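Local coordinates for protein endonuclease NucS (Pyrococcus abyssi, PDB 2VLD) that cleaves the single-stranded 3' and 5' ends of branched DNA, binds single-stranded DNA, forms a homodimer and interacts with PCNA, at residues A[177-182]-A[209-214]. The protein carries 2 engineered substitutions. Residues are numbered along the deposited sequence; the frame is centred on the assembly and turned at random.
Sequences RRKADL and APSLTE
The P210 ring meets the 177-182 segment with its CG-CD edge: CG lies 3.3 Å from R177 O, which stays close to the ring plane, while CD reaches the next carbonyl, R178 O, which stands well off that plane toward one face. E231 and P232 also touch this ring. Here the parallel strands 170-175 and 203-209 have run out, in the C-terminal nuclease domain of the PD-(D/E)XK clan; helix 182-199 makes the beta-alpha-beta crossover between them.

Past the proline the two chains keep running together and pair once more, as a single parallel bridge at A180 and L212. A180 uses both its polar backbone atoms. Its N donates to S211 O at 2.8 Å, almost straight at the hydrogen (172°) though tilted from the carbonyl plane, and its O accepts T213 N at 2.9 Å, nearly along the C=O axis. L212 CA also approaches A180 O. Beside the bridge, the buried A180 CB sits 3.8 Å from L212 CB and similarly close to A209 CB, while L212 itself carries on to F227 and L220. On the exposed margin the bent chain of K179 passes S211, its CG against OG.

Each segment then turns into a helix through an N-cap residue, and the two caps differ. D181 OD1 accepts from A184 N and so caps the first turn of helix 182-199. T213 makes no capping bond: with OG1 anti to the carbonyl carbon (chi1 -46°), its hydroxyl lies near A180 O, a weak and unsettled bond, and a water joins T213 OG1 to L182 N, 3.1 Å from each.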
ATOM      1  N   ARG A 177       7.597 -30.156  -2.363  1.00 73.55           N
ATOM      2  CA  ARG A 177       8.583 -30.682  -3.314  1.00 76.79           C
ATOM      3  C   ARG A 177      10.025 -30.497  -2.835  1.00 78.03           C
ATOM      4  O   ARG A 177      10.958 -31.036  -3.438  1.00 78.28           O
ATOM      5  CB  ARG A 177       8.397 -30.053  -4.696  1.00 77.32           C
ATOM      6  CG  ARG A 177       8.547 -28.547  -4.694  1.00 81.23           C
ATOM      7  CD  ARG A 177       8.979 -28.025  -6.049  1.00 87.38           C
ATOM      8  NE  ARG A 177       8.725 -26.592  -6.139  1.00 91.60           N
ATOM      9  CZ  ARG A 177       7.556 -26.057  -6.479  1.00 94.29           C
ATOM     10  NH1 ARG A 177       6.515 -26.831  -6.777  1.00 95.87           N
ATOM     11  NH2 ARG A 177       7.428 -24.740  -6.526  1.00 95.56           N
ATOM     12  N   ARG A 178      10.196 -29.722  -1.765  1.00 79.63           N
ATOM     13  CA  ARG A 178      11.495 -29.536  -1.117  1.00 81.64           C
ATOM     14  C   ARG A 178      11.470 -30.206   0.253  1.00 80.50           C
ATOM     15  O   ARG A 178      10.482 -30.859   0.605  1.00 80.85           O
ATOM     16  CB  ARG A 178      11.814 -28.042  -0.985  1.00 81.52           C
ATOM     17  CG  ARG A 178      12.052 -27.344  -2.319  1.00 84.72           C
ATOM     18  CD  ARG A 178      12.544 -25.903  -2.153  1.00 86.46           C
ATOM     19  NE  ARG A 178      13.104 -25.367  -3.401  1.00 96.46           N
ATOM     20  CZ  ARG A 178      12.444 -24.606  -4.276  1.00100.17           C
ATOM     21  NH1 ARG A 178      11.175 -24.262  -4.065  1.00102.18           N
ATOM     22  NH2 ARG A 178      13.061 -24.183  -5.373  1.00101.76           N
ATOM     23  N   LYS A 179      12.552 -30.064   1.020  1.00 79.80           N
ATOM     24  CA  LYS A 179      12.560 -30.505   2.411  1.00 78.89           C
ATOM     25  C   LYS A 179      11.360 -29.909   3.136  1.00 77.83           C
ATOM     26  O   LYS A 179      11.157 -28.691   3.118  1.00 77.40           O
ATOM     27  CB  LYS A 179      13.841 -30.070   3.125  1.00 79.30           C
ATOM     28  CG  LYS A 179      14.892 -31.152   3.319  1.00 80.64           C
ATOM     29  CD  LYS A 179      15.606 -30.948   4.652  1.00 83.67           C
ATOM     30  CE  LYS A 179      17.125 -31.028   4.520  1.00 85.44           C
ATOM     31  NZ  LYS A 179      17.621 -32.374   4.111  1.00 87.11           N
ATOM     32  N   ALA A 180      10.565 -30.769   3.761  1.00 76.67           N
ATOM     33  CA  ALA A 180       9.390 -30.325   4.492  1.00 75.75           C
ATOM     34  C   ALA A 180       9.791 -29.728   5.830  1.00 75.07           C
ATOM     35  O   ALA A 180      10.507 -30.351   6.601  1.00 75.02           O
ATOM     36  CB  ALA A 180       8.423 -31.473   4.687  1.00 75.74           C
ATOM     37  N   ASP A 181       9.328 -28.512   6.089  1.00 74.33           N
ATOM     38  CA  ASP A 181       9.632 -27.820   7.332  1.00 73.70           C
ATOM     39  C   ASP A 181       8.508 -27.886   8.358  1.00 72.58           C
ATOM     40  O   ASP A 181       7.470 -28.515   8.145  1.00 72.38           O
ATOM     41  CB  ASP A 181      10.047 -26.357   7.081  1.00 74.44           C
ATOM     42  CG  ASP A 181       9.056 -25.581   6.194  1.00 76.51           C
ATOM     43  OD1 ASP A 181       7.863 -25.952   6.084  1.00 78.78           O
ATOM     44  OD2 ASP A 181       9.487 -24.567   5.602  1.00 78.75           O
ATOM     45  N   LEU A 182       8.744 -27.212   9.476  1.00 71.27           N
ATOM     46  CA  LEU A 182       7.800 -27.119  10.573  1.00 70.26           C
ATOM     47  C   LEU A 182       6.498 -26.502  10.095  1.00 68.01           C
ATOM     48  O   LEU A 182       5.418 -26.948  10.480  1.00 67.77           O
ATOM     49  CB  LEU A 182       8.420 -26.266  11.682  1.00 70.49           C
ATOM     50  CG  LEU A 182       8.164 -26.527  13.171  1.00 71.89           C
ATOM     51  CD1 LEU A 182       8.189 -28.006  13.536  1.00 72.35           C
ATOM     52  CD2 LEU A 182       9.195 -25.757  13.999  1.00 73.03           C
ATOM     53  N   ALA A 209       6.688 -35.595   0.812  1.00 65.74           N
ATOM     54  CA  ALA A 209       7.821 -34.759   0.432  1.00 67.63           C
ATOM     55  C   ALA A 209       9.037 -35.652   0.167  1.00 69.33           C
ATOM     56  O   ALA A 209       8.987 -36.840   0.477  1.00 69.59           O
ATOM     57  CB  ALA A 209       8.119 -33.748   1.538  1.00 67.45           C
ATOM     58  N   PRO A 210      10.122 -35.103  -0.431  1.00 71.00           N
ATOM     59  CA  PRO A 210      11.358 -35.889  -0.601  1.00 71.99           C
ATOM     60  C   PRO A 210      12.131 -36.128   0.701  1.00 72.74           C
ATOM     61  O   PRO A 210      12.887 -37.098   0.802  1.00 72.96           O
ATOM     62  CB  PRO A 210      12.202 -35.031  -1.553  1.00 72.11           C
ATOM     63  CG  PRO A 210      11.290 -33.962  -2.060  1.00 71.91           C
ATOM     64  CD  PRO A 210      10.266 -33.755  -1.011  1.00 71.32           C
ATOM     65  N   SER A 211      11.938 -35.243   1.677  1.00 73.30           N
ATOM     66  CA  SER A 211      12.599 -35.321   2.978  1.00 73.67           C
ATOM     67  C   SER A 211      12.026 -34.244   3.882  1.00 73.83           C
ATOM     68  O   SER A 211      11.231 -33.418   3.438  1.00 73.64           O
ATOM     69  CB  SER A 211      14.106 -35.124   2.831  1.00 73.77           C
ATOM     70  OG  SER A 211      14.383 -33.974   2.052  1.00 73.77           O
ATOM     71  N   LEU A 212      12.438 -34.242   5.146  1.00 74.15           N
ATOM     72  CA  LEU A 212      11.903 -33.285   6.107  1.00 74.53           C
ATOM     73  C   LEU A 212      12.897 -32.946   7.209  1.00 74.89           C
ATOM     74  O   LEU A 212      13.764 -33.754   7.527  1.00 74.87           O
ATOM     75  CB  LEU A 212      10.583 -33.801   6.703  1.00 74.33           C
ATOM     76  CG  LEU A 212      10.579 -34.971   7.693  1.00 73.68           C
ATOM     77  CD1 LEU A 212       9.215 -35.093   8.314  1.00 72.94           C
ATOM     78  CD2 LEU A 212      10.962 -36.282   7.032  1.00 73.81           C
ATOM     79  N   THR A 213      12.753 -31.749   7.780  1.00 75.45           N
ATOM     80  CA  THR A 213      13.566 -31.291   8.909  1.00 75.97           C
ATOM     81  C   THR A 213      13.376 -32.216  10.107  1.00 76.47           C
ATOM     82  O   THR A 213      12.367 -32.927  10.198  1.00 76.56           O
ATOM     83  CB  THR A 213      13.193 -29.843   9.355  1.00 75.91           C
ATOM     84  OG1 THR A 213      13.079 -28.986   8.216  1.00 74.97           O
ATOM     85  CG2 THR A 213      14.253 -29.258  10.304  1.00 76.91           C
ATOM     86  N   GLU A 214      14.352 -32.200  11.015  1.00 76.93           N
ATOM     87  CA  GLU A 214      14.248 -32.886  12.297  1.00 77.44           C
ATOM     88  C   GLU A 214      13.037 -32.358  13.064  1.00 76.70           C
ATOM     89  O   GLU A 214      12.254 -33.133  13.610  1.00 76.59           O
ATOM     90  CB  GLU A 214      15.535 -32.701  13.113  1.00 77.97           C
ATOM     91  CG  GLU A 214      15.793 -33.795  14.149  1.00 81.33           C
ATOM     92  CD  GLU A 214      16.042 -35.169  13.523  1.00 86.02           C
ATOM     93  OE1 GLU A 214      15.540 -36.176  14.075  1.00 88.23           O
ATOM     94  OE2 GLU A 214      16.736 -35.246  12.484  1.00 87.55           O
TER
HETATM   95  O   HOH W   1      11.793 -26.784   9.911  1.00 71.59           O